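Local coordinates for apoptosis regulator Bcl-2 homolog (Murid herpesvirus 4, PDB 4MI8), which protects infected cells from apoptosis and inhibits host starvation-induced autophagy, binding host BECN1, BAK1 and BAX, at residues S3-L14 against N128-D137; L72-F80 against G91-V99. All coordinates share one frame; numbering follows the deposited sequence.

Contact 1 (S3-L14 against N128-D137); sequences SHKKSGTYWATL and NLMNHFPLED
His4 and Leu135 form a single antiparallel hydrogen-bonded bridge between the N-terminal and C-terminal ends of the modelled chain, with His4 N donating to Leu135 O at 2.9 Å and Leu135 N donating to His4 O. Pro134 CB packs on the backbone carbonyl of His4.

Leu135 is the main apolar side chain here. Its CG lies anti to the carbonyl carbon (chi1 -64°), which sends CD1 over one face of the Trp11 indole near its rim. CD1 is 3.5 Å from Trp11 CZ2. Leu14 CD2 lies over the same face and meets Leu135 CD1 tip to tip at 3.6 Å. Leu135 CD1 also lies at the edge of the Tyr10 ring, whose hydroxyl is hydrogen-bonded to Asp38.

Trp11 belongs to the first helix of this all-helical Bcl-2 fold. The tail after helix 111-126 packs against it, while Phe124 and Phe93 cover other parts of the indole. Ser7 caps that helix by accepting from Tyr10 N. The six-membered ring of Trp11 turns its edge to the face of Phe133 in an offset T-shaped pair, with planes at 89°. Trp11 CH2 is 3.5 Å from Phe133 CD1. Met130 CB packs on Trp11 CD1 at 3.8 Å. Its sulfur makes an oblique Met-aromatic contact with the five-membered ring and also touches Gly8 CA.

One water joins both segments. It accepts from Trp11 NE1 (2.8 Å) and from Lys6 N, and donates to Phe133 O, so the indole N-H is satisfied. Beyond Trp11, Lys6 CG touches the Leu135 side chain, while Lys6 NZ reaches Asp137 OD1 in a long salt bridge of 3.8 Å.

Contact 2 (L72-F80 against G91-V99); sequences LSKLFTSLF and GFFDVGRYV
Asp94 OD1, one residue before the contacting Val95, takes two N-H groups of Arg97: NH2 at 3.0 Å, and NE in a weaker bond. NH2 meets it on the syn side of the carboxylate, somewhat out of plane. The other oxygen, Asp94 OD2, is held by Arg50 and the Tyr61 hydroxyl. This polar cluster lies off the contact with helix 72-80, which has no hydrogen bonds across it.

The two helix segments run nearly antiparallel, at 159°, with axes 10.9 Å apart. Phe76 and Phe92 meet at the middle. Phe92 CG is anti to the backbone N (chi1 160°), which carries CD2 over one face of the Phe76 ring. Phe92 CD2 is 3.7 Å from Phe76 CD1. The planes are inclined at 44°, so the pair is oblique. Leu72 CD1 covers the opposite face of Phe76 near its rim.

Phe80 brings its ring edge to Phe92 CB, with CZ at 3.9 Å. Leu79 CD2 rests on the backbone of Phe92 next to Gly91. Toward the other end, Val95 CG1 lies 3.7 Å from Leu72 CD1, as those side chains slide past each other. Leu75 CD2 reaches Val95 tip to tip and touches both of its methyls.

In the Bcl-2 fold these two helices border the groove for BH3 peptides. In this complex, Ser78 OG hydrogen-bonds to a polar side chain of the bound Beclin 1 peptide, and Val95 packs on an apolar one.

All nine touching residues are buried, and apolar side chains make nearly all the contact. The helices are therefore held by shape and burial of apolar surface, while Ser78, beside this interface, takes part in polar bonding to the peptide through both OG and its backbone O.

In the fold
From the N terminus, the chain passes through the first segment of contact 1 and into helix 8-23. It then runs through helix 33-56 to helix 68-81. Contact 2 closes a short loop by pairing residues 72-80 with 91-99 of helix 86-103, 11 residues apart at the closest ends. After helix 111-126 the tail returns to the start, and contact 1 closes a loop of nearly the whole chain. Contact 2 is nested inside it. Their centres are about 18 Å apart, yet they touch through Leu129 on Phe80 and Trp11 on Phe93. Contact 1 joins the termini at the periphery, while contact 2 lies nearer the centre.

Contact 1 (S3-L14 against N128-D137)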
loop_
_atom_site.group_PDB
_atom_site.type_symbol
_atom_site.label_atom_id
_atom_site.label_comp_id
_atom_site.label_asym_id
_atom_site.label_seq_id
_atom_site.Cartn_x
_atom_site.Cartn_y
_atom_site.Cartn_z
ATOM N N SER A 3 -19.989 -2.450 -7.352
ATOM C CA SER A 3 -18.882 -1.894 -6.526
ATOM C C SER A 3 -19.170 -0.463 -6.050
ATOM O O SER A 3 -19.711 0.341 -6.812
ATOM C CB SER A 3 -17.599 -1.860 -7.340
ATOM O OG SER A 3 -17.353 -0.528 -7.731
ATOM N N HIS A 4 -18.777 -0.153 -4.808
ATOM C CA HIS A 4 -18.982 1.180 -4.198
ATOM C C HIS A 4 -18.012 1.453 -3.071
ATOM O O HIS A 4 -17.270 0.569 -2.628
ATOM C CB HIS A 4 -20.395 1.335 -3.618
ATOM C CG HIS A 4 -21.467 0.519 -4.321
ATOM N ND1 HIS A 4 -22.732 0.963 -4.464
ATOM C CD2 HIS A 4 -21.426 -0.748 -4.914
ATOM C CE1 HIS A 4 -23.464 0.031 -5.112
ATOM N NE2 HIS A 4 -22.659 -1.012 -5.390
ATOM N N LYS A 5 -18.075 2.667 -2.537
ATOM C CA LYS A 5 -17.270 3.095 -1.411
ATOM C C LYS A 5 -17.500 2.237 -0.182
ATOM O O LYS A 5 -18.620 1.907 0.130
ATOM C CB LYS A 5 -17.560 4.574 -1.117
ATOM C CG LYS A 5 -17.579 5.029 0.353
ATOM C CD LYS A 5 -16.774 6.290 0.611
ATOM C CE LYS A 5 -17.449 7.173 1.643
ATOM N NZ LYS A 5 -16.760 7.235 2.958
ATOM N N LYS A 6 -16.439 1.914 0.538
ATOM C CA LYS A 6 -16.588 1.193 1.787
ATOM C C LYS A 6 -16.153 2.031 2.970
ATOM O O LYS A 6 -15.525 3.047 2.828
ATOM C CB LYS A 6 -15.848 -0.136 1.761
ATOM C CG LYS A 6 -16.281 -1.065 0.654
ATOM C CD LYS A 6 -17.541 -1.815 0.994
ATOM C CE LYS A 6 -18.000 -2.629 -0.190
ATOM N NZ LYS A 6 -19.471 -2.755 -0.353
ATOM N N SER A 7 -16.515 1.584 4.151
ATOM C CA SER A 7 -16.323 2.358 5.349
ATOM C C SER A 7 -14.917 2.305 5.847
ATOM O O SER A 7 -14.197 1.406 5.536
ATOM C CB SER A 7 -17.247 1.852 6.434
ATOM O OG SER A 7 -16.747 0.691 7.010
ATOM N N GLY A 8 -14.562 3.291 6.651
ATOM C CA GLY A 8 -13.302 3.312 7.330
ATOM C C GLY A 8 -13.151 2.105 8.198
ATOM O O GLY A 8 -12.070 1.599 8.363
ATOM N N THR A 9 -14.251 1.647 8.756
ATOM C CA THR A 9 -14.232 0.482 9.606
ATOM C C THR A 9 -13.823 -0.736 8.816
ATOM O O THR A 9 -13.004 -1.505 9.229
ATOM C CB THR A 9 -15.618 0.210 10.205
ATOM O OG1 THR A 9 -16.119 1.388 10.829
ATOM C CG2 THR A 9 -15.542 -0.859 11.196
ATOM N N TYR A 10 -14.442 -0.921 7.683
ATOM C CA TYR A 10 -14.100 -2.023 6.793
ATOM C C TYR A 10 -12.637 -1.950 6.312
ATOM O O TYR A 10 -11.916 -2.972 6.265
ATOM C CB TYR A 10 -15.047 -2.077 5.607
ATOM C CG TYR A 10 -14.746 -3.270 4.779
ATOM C CD1 TYR A 10 -14.908 -4.556 5.302
ATOM C CD2 TYR A 10 -14.194 -3.128 3.522
ATOM C CE1 TYR A 10 -14.563 -5.677 4.566
ATOM C CE2 TYR A 10 -13.867 -4.236 2.768
ATOM C CZ TYR A 10 -14.044 -5.503 3.289
ATOM O OH TYR A 10 -13.709 -6.599 2.537
ATOM N N TRP A 11 -12.194 -0.739 5.997
ATOM C CA TRP A 11 -10.897 -0.533 5.452
ATOM C C TRP A 11 -9.815 -0.775 6.444
ATOM O O TRP A 11 -8.769 -1.294 6.050
ATOM C CB TRP A 11 -10.792 0.866 4.894
ATOM C CG TRP A 11 -11.171 0.926 3.430
ATOM C CD1 TRP A 11 -12.367 1.378 2.881
ATOM C CD2 TRP A 11 -10.349 0.473 2.281
ATOM N NE1 TRP A 11 -12.348 1.251 1.493
ATOM C CE2 TRP A 11 -11.153 0.738 1.070
ATOM C CE3 TRP A 11 -9.042 -0.055 2.138
ATOM C CZ2 TRP A 11 -10.664 0.461 -0.216
ATOM C CZ3 TRP A 11 -8.571 -0.348 0.843
ATOM C CH2 TRP A 11 -9.362 -0.098 -0.303
ATOM N N ALA A 12 -10.050 -0.449 7.731
ATOM C CA ALA A 12 -9.111 -0.780 8.803
ATOM C C ALA A 12 -8.894 -2.284 8.861
ATOM O O ALA A 12 -7.779 -2.759 9.031
ATOM C CB ALA A 12 -9.635 -0.278 10.184
ATOM N N THR A 13 -9.973 -3.039 8.774
ATOM C CA THR A 13 -9.884 -4.509 8.716
ATOM C C THR A 13 -9.065 -4.995 7.498
ATOM O O THR A 13 -8.176 -5.878 7.595
ATOM C CB THR A 13 -11.315 -5.099 8.650
ATOM O OG1 THR A 13 -11.906 -4.873 9.921
ATOM C CG2 THR A 13 -11.339 -6.604 8.380
ATOM N N LEU A 14 -9.375 -4.388 6.357
ATOM C CA LEU A 14 -8.835 -4.808 5.085
ATOM C C LEU A 14 -7.333 -4.494 5.065
ATOM O O LEU A 14 -6.501 -5.322 4.621
ATOM C CB LEU A 14 -9.574 -3.995 3.998
ATOM C CG LEU A 14 -9.118 -4.325 2.601
ATOM C CD1 LEU A 14 -8.975 -5.868 2.444
ATOM C CD2 LEU A 14 -10.082 -3.648 1.573
ATOM N N ASN A 128 -9.172 10.296 4.054
ATOM C CA ASN A 128 -10.332 9.829 3.303
ATOM C C ASN A 128 -9.967 9.133 1.992
ATOM O O ASN A 128 -10.591 9.356 0.976
ATOM C CB ASN A 128 -11.301 10.994 3.085
ATOM C CG ASN A 128 -12.689 10.545 2.646
ATOM O OD1 ASN A 128 -13.132 9.432 2.938
ATOM N ND2 ASN A 128 -13.377 11.420 1.932
ATOM N N LEU A 129 -8.942 8.290 2.000
ATOM C CA LEU A 129 -8.629 7.472 0.784
ATOM C C LEU A 129 -9.755 6.544 0.323
ATOM O O LEU A 129 -9.801 6.159 -0.840
ATOM C CB LEU A 129 -7.319 6.687 0.934
ATOM C CG LEU A 129 -6.168 7.696 1.006
ATOM C CD1 LEU A 129 -4.863 6.962 0.832
ATOM C CD2 LEU A 129 -6.267 8.860 -0.010
ATOM N N MET A 130 -10.653 6.177 1.241
ATOM C CA MET A 130 -11.795 5.298 0.905
ATOM C C MET A 130 -12.611 5.957 -0.157
ATOM O O MET A 130 -13.210 5.264 -0.981
ATOM C CB MET A 130 -12.712 5.032 2.094
ATOM C CG MET A 130 -12.839 6.209 3.028
ATOM S SD MET A 130 -12.034 5.788 4.573
ATOM C CE MET A 130 -10.512 6.725 4.645
ATOM N N ASN A 131 -12.586 7.300 -0.144
ATOM C CA ASN A 131 -13.239 8.139 -1.156
ATOM C C ASN A 131 -12.876 7.870 -2.634
ATOM O O ASN A 131 -13.688 8.166 -3.505
ATOM C CB ASN A 131 -12.944 9.608 -0.867
ATOM C CG ASN A 131 -14.185 10.471 -0.911
ATOM O OD1 ASN A 131 -14.250 11.531 -1.593
ATOM N ND2 ASN A 131 -15.187 10.038 -0.161
ATOM N N HIS A 132 -11.699 7.333 -2.904
ATOM C CA HIS A 132 -11.217 7.177 -4.260
ATOM C C HIS A 132 -10.882 5.763 -4.655
ATOM O O HIS A 132 -9.947 5.525 -5.410
ATOM C CB HIS A 132 -9.996 8.034 -4.419
ATOM C CG HIS A 132 -10.285 9.489 -4.539
ATOM N ND1 HIS A 132 -10.254 10.308 -3.499
ATOM C CD2 HIS A 132 -10.598 10.263 -5.636
ATOM C CE1 HIS A 132 -10.536 11.543 -3.897
ATOM N NE2 HIS A 132 -10.736 11.515 -5.208
ATOM N N PHE A 133 -11.627 4.801 -4.159
ATOM C CA PHE A 133 -11.257 3.419 -4.330
ATOM C C PHE A 133 -12.400 2.529 -3.950
ATOM O O PHE A 133 -12.460 2.059 -2.842
ATOM C CB PHE A 133 -10.045 3.106 -3.437
ATOM C CG PHE A 133 -9.298 1.884 -3.848
ATOM C CD1 PHE A 133 -9.866 0.648 -3.733
ATOM C CD2 PHE A 133 -8.040 1.979 -4.372
ATOM C CE1 PHE A 133 -9.194 -0.466 -4.123
ATOM C CE2 PHE A 133 -7.358 0.865 -4.770
ATOM C CZ PHE A 133 -7.935 -0.361 -4.647
ATOM N N PRO A 134 -13.324 2.280 -4.856
ATOM C CA PRO A 134 -14.472 1.483 -4.417
ATOM C C PRO A 134 -14.163 0.023 -4.464
ATOM O O PRO A 134 -13.214 -0.346 -5.100
ATOM C CB PRO A 134 -15.549 1.785 -5.454
ATOM C CG PRO A 134 -15.000 2.783 -6.382
ATOM C CD PRO A 134 -13.554 2.543 -6.352
ATOM N N LEU A 135 -14.976 -0.792 -3.816
ATOM C CA LEU A 135 -14.759 -2.259 -3.776
ATOM C C LEU A 135 -16.042 -3.026 -4.134
ATOM O O LEU A 135 -17.125 -2.449 -4.103
ATOM C CB LEU A 135 -14.252 -2.680 -2.394
ATOM C CG LEU A 135 -12.891 -2.134 -1.981
ATOM C CD1 LEU A 135 -12.709 -2.355 -0.492
ATOM C CD2 LEU A 135 -11.816 -2.834 -2.798
ATOM N N GLU A 136 -15.876 -4.297 -4.409
ATOM C CA GLU A 136 -16.929 -5.153 -4.880
ATOM C C GLU A 136 -18.069 -5.321 -3.923
ATOM O O GLU A 136 -17.900 -5.459 -2.733
ATOM C CB GLU A 136 -16.372 -6.525 -5.230
ATOM C CG GLU A 136 -17.042 -7.175 -6.431
ATOM C CD GLU A 136 -16.279 -7.000 -7.736
ATOM O OE1 GLU A 136 -16.061 -8.006 -8.423
ATOM O OE2 GLU A 136 -15.907 -5.864 -8.087
ATOM N N ASP A 137 -19.249 -5.334 -4.508
ATOM C CA ASP A 137 -20.490 -5.537 -3.808
ATOM C C ASP A 137 -20.709 -4.397 -2.827
ATOM O O ASP A 137 -21.897 -3.971 -2.677
ATOM C CB ASP A 137 -20.595 -6.987 -3.268
ATOM C CG ASP A 137 -20.167 -7.143 -1.842
ATOM O OD1 ASP A 137 -20.591 -6.370 -0.986
ATOM O OD2 ASP A 137 -19.442 -8.098 -1.545
HETATM O O HOH W 1 -13.642 2.847 -0.411
#

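Contact 2 (L72-F80 against G91-V99)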
loop_
_atom_site.group_PDB
_atom_site.type_symbol
_atom_site.label_atom_id
_atom_site.label_comp_id
_atom_site.label_asym_id
_atom_site.label_seq_id
_atom_site.Cartn_x
_atom_site.Cartn_y
_atom_site.Cartn_z
ATOM N N LEU A 72 7.990 7.637 6.673
ATOM C CA LEU A 72 6.903 7.010 5.943
ATOM C C LEU A 72 5.792 8.004 5.738
ATOM O O LEU A 72 5.277 8.125 4.637
ATOM C CB LEU A 72 6.379 5.703 6.577
ATOM C CG LEU A 72 5.656 4.758 5.577
ATOM C CD1 LEU A 72 6.325 4.695 4.195
ATOM C CD2 LEU A 72 5.532 3.356 6.120
ATOM N N SER A 73 5.449 8.752 6.775
ATOM C CA SER A 73 4.298 9.658 6.672
ATOM C C SER A 73 4.581 10.840 5.719
ATOM O O SER A 73 3.659 11.465 5.140
ATOM C CB SER A 73 3.847 10.133 8.055
ATOM O OG SER A 73 4.961 10.414 8.896
ATOM N N LYS A 74 5.869 11.099 5.523
ATOM C CA LYS A 74 6.330 12.179 4.635
ATOM C C LYS A 74 6.158 11.650 3.178
ATOM O O LYS A 74 5.431 12.265 2.368
ATOM C CB LYS A 74 7.781 12.553 4.993
ATOM C CG LYS A 74 8.144 14.039 5.029
ATOM C CD LYS A 74 7.634 14.739 6.277
ATOM C CE LYS A 74 8.499 15.980 6.565
ATOM N NZ LYS A 74 7.953 17.076 7.449
ATOM N N LEU A 75 6.732 10.473 2.883
ATOM C CA LEU A 75 6.442 9.815 1.614
ATOM C C LEU A 75 4.954 9.833 1.324
ATOM O O LEU A 75 4.564 10.287 0.245
ATOM C CB LEU A 75 6.960 8.381 1.534
ATOM C CG LEU A 75 6.672 7.669 0.165
ATOM C CD1 LEU A 75 7.231 8.426 -1.047
ATOM C CD2 LEU A 75 7.294 6.312 0.264
ATOM N N PHE A 76 4.119 9.418 2.304
ATOM C CA PHE A 76 2.669 9.257 2.020
ATOM C C PHE A 76 2.084 10.591 1.660
ATOM O O PHE A 76 1.317 10.699 0.697
ATOM C CB PHE A 76 1.849 8.604 3.153
ATOM C CG PHE A 76 2.097 7.111 3.351
ATOM C CD1 PHE A 76 2.511 6.254 2.276
ATOM C CD2 PHE A 76 1.877 6.545 4.588
ATOM C CE1 PHE A 76 2.686 4.855 2.490
ATOM C CE2 PHE A 76 2.081 5.182 4.808
ATOM C CZ PHE A 76 2.466 4.329 3.760
ATOM N N THR A 77 2.434 11.628 2.431
ATOM C CA THR A 77 1.890 12.952 2.130
ATOM C C THR A 77 2.315 13.498 0.729
ATOM O O THR A 77 1.458 14.044 0.015
ATOM C CB THR A 77 2.072 13.971 3.318
ATOM O OG1 THR A 77 3.405 13.871 3.833
ATOM C CG2 THR A 77 1.051 13.677 4.493
ATOM N N SER A 78 3.582 13.331 0.312
ATOM C CA SER A 78 3.959 13.769 -1.072
ATOM C C SER A 78 3.208 13.013 -2.126
ATOM O O SER A 78 2.648 13.602 -3.059
ATOM C CB SER A 78 5.480 13.819 -1.384
ATOM O OG SER A 78 6.185 12.618 -1.089
ATOM N N LEU A 79 3.083 11.706 -1.903
ATOM C CA LEU A 79 2.347 10.868 -2.815
ATOM C C LEU A 79 0.879 11.353 -3.056
ATOM O O LEU A 79 0.289 11.050 -4.118
ATOM C CB LEU A 79 2.457 9.434 -2.274
ATOM C CG LEU A 79 1.849 8.240 -2.926
ATOM C CD1 LEU A 79 2.493 8.135 -4.300
ATOM C CD2 LEU A 79 2.117 6.998 -2.045
ATOM N N PHE A 80 0.276 12.131 -2.127
ATOM C CA PHE A 80 -1.118 12.599 -2.386
ATOM C C PHE A 80 -1.276 14.137 -2.535
ATOM O O PHE A 80 -2.415 14.679 -2.721
ATOM C CB PHE A 80 -2.092 12.002 -1.375
ATOM C CG PHE A 80 -2.228 10.467 -1.479
ATOM C CD1 PHE A 80 -3.067 9.892 -2.413
ATOM C CD2 PHE A 80 -1.510 9.622 -0.642
ATOM C CE1 PHE A 80 -3.203 8.512 -2.520
ATOM C CE2 PHE A 80 -1.658 8.225 -0.718
ATOM C CZ PHE A 80 -2.496 7.668 -1.669
ATOM N N GLY A 91 -0.118 2.679 -5.240
ATOM C CA GLY A 91 1.286 2.962 -4.875
ATOM C C GLY A 91 1.509 2.967 -3.344
ATOM O O GLY A 91 2.545 2.452 -2.846
ATOM N N PHE A 92 0.566 3.595 -2.607
ATOM C CA PHE A 92 0.552 3.609 -1.144
ATOM C C PHE A 92 0.606 2.145 -0.613
ATOM O O PHE A 92 1.388 1.765 0.314
ATOM C CB PHE A 92 -0.711 4.387 -0.733
ATOM C CG PHE A 92 -1.206 4.140 0.689
ATOM C CD1 PHE A 92 -2.076 3.111 0.948
ATOM C CD2 PHE A 92 -0.958 5.089 1.716
ATOM C CE1 PHE A 92 -2.648 2.969 2.221
ATOM C CE2 PHE A 92 -1.500 4.932 3.001
ATOM C CZ PHE A 92 -2.360 3.861 3.252
ATOM N N PHE A 93 -0.241 1.310 -1.176
ATOM C CA PHE A 93 -0.227 -0.059 -0.691
ATOM C C PHE A 93 1.040 -0.749 -1.085
ATOM O O PHE A 93 1.463 -1.659 -0.376
ATOM C CB PHE A 93 -1.462 -0.840 -1.195
ATOM C CG PHE A 93 -2.702 -0.617 -0.341
ATOM C CD1 PHE A 93 -2.779 -1.178 0.952
ATOM C CD2 PHE A 93 -3.784 0.205 -0.805
ATOM C CE1 PHE A 93 -3.901 -0.938 1.744
ATOM C CE2 PHE A 93 -4.928 0.468 0.042
ATOM C CZ PHE A 93 -4.986 -0.089 1.284
ATOM N N ASP A 94 1.633 -0.412 -2.237
ATOM C CA ASP A 94 2.856 -1.175 -2.667
ATOM C C ASP A 94 3.995 -0.738 -1.824
ATOM O O ASP A 94 4.966 -1.500 -1.597
ATOM C CB ASP A 94 3.235 -0.836 -4.114
ATOM C CG ASP A 94 4.263 -1.787 -4.681
ATOM O OD1 ASP A 94 4.272 -2.982 -4.266
ATOM O OD2 ASP A 94 5.059 -1.394 -5.591
ATOM N N VAL A 95 3.982 0.546 -1.419
ATOM C CA VAL A 95 5.014 0.941 -0.414
ATOM C C VAL A 95 4.900 0.119 0.868
ATOM O O VAL A 95 5.927 -0.433 1.385
ATOM C CB VAL A 95 4.980 2.438 -0.113
ATOM C CG1 VAL A 95 5.812 2.720 1.135
ATOM C CG2 VAL A 95 5.371 3.216 -1.415
ATOM N N GLY A 96 3.668 -0.015 1.382
ATOM C CA GLY A 96 3.456 -0.840 2.610
ATOM C C GLY A 96 3.836 -2.309 2.347
ATOM O O GLY A 96 4.354 -2.982 3.245
ATOM N N ARG A 97 3.573 -2.828 1.139
ATOM C CA ARG A 97 3.949 -4.193 0.829
ATOM C C ARG A 97 5.452 -4.364 0.807
ATOM O O ARG A 97 5.948 -5.389 1.263
ATOM C CB ARG A 97 3.399 -4.630 -0.520
ATOM C CG ARG A 97 3.772 -6.058 -0.879
ATOM C CD ARG A 97 3.110 -6.597 -2.186
ATOM N NE ARG A 97 3.558 -5.862 -3.374
ATOM C CZ ARG A 97 4.334 -6.400 -4.337
ATOM N NH1 ARG A 97 4.715 -7.667 -4.294
ATOM N NH2 ARG A 97 4.676 -5.710 -5.405
ATOM N N TYR A 98 6.167 -3.363 0.245
ATOM C CA TYR A 98 7.624 -3.379 0.214
ATOM C C TYR A 98 8.127 -3.446 1.664
ATOM O O TYR A 98 8.911 -4.332 1.981
ATOM C CB TYR A 98 8.226 -2.116 -0.436
ATOM C CG TYR A 98 9.762 -2.229 -0.551
ATOM C CD1 TYR A 98 10.340 -2.895 -1.646
ATOM C CD2 TYR A 98 10.636 -1.711 0.442
ATOM C CE1 TYR A 98 11.726 -3.050 -1.770
ATOM C CE2 TYR A 98 12.034 -1.851 0.319
ATOM C CZ TYR A 98 12.564 -2.523 -0.803
ATOM O OH TYR A 98 13.922 -2.719 -1.010
ATOM N N VAL A 99 7.725 -2.494 2.513
ATOM C CA VAL A 99 8.176 -2.478 3.901
ATOM C C VAL A 99 7.996 -3.880 4.552
ATOM O O VAL A 99 8.983 -4.489 5.002
ATOM C CB VAL A 99 7.470 -1.429 4.759
ATOM C CG1 VAL A 99 7.939 -1.570 6.213
ATOM C CG2 VAL A 99 7.769 -0.044 4.234
#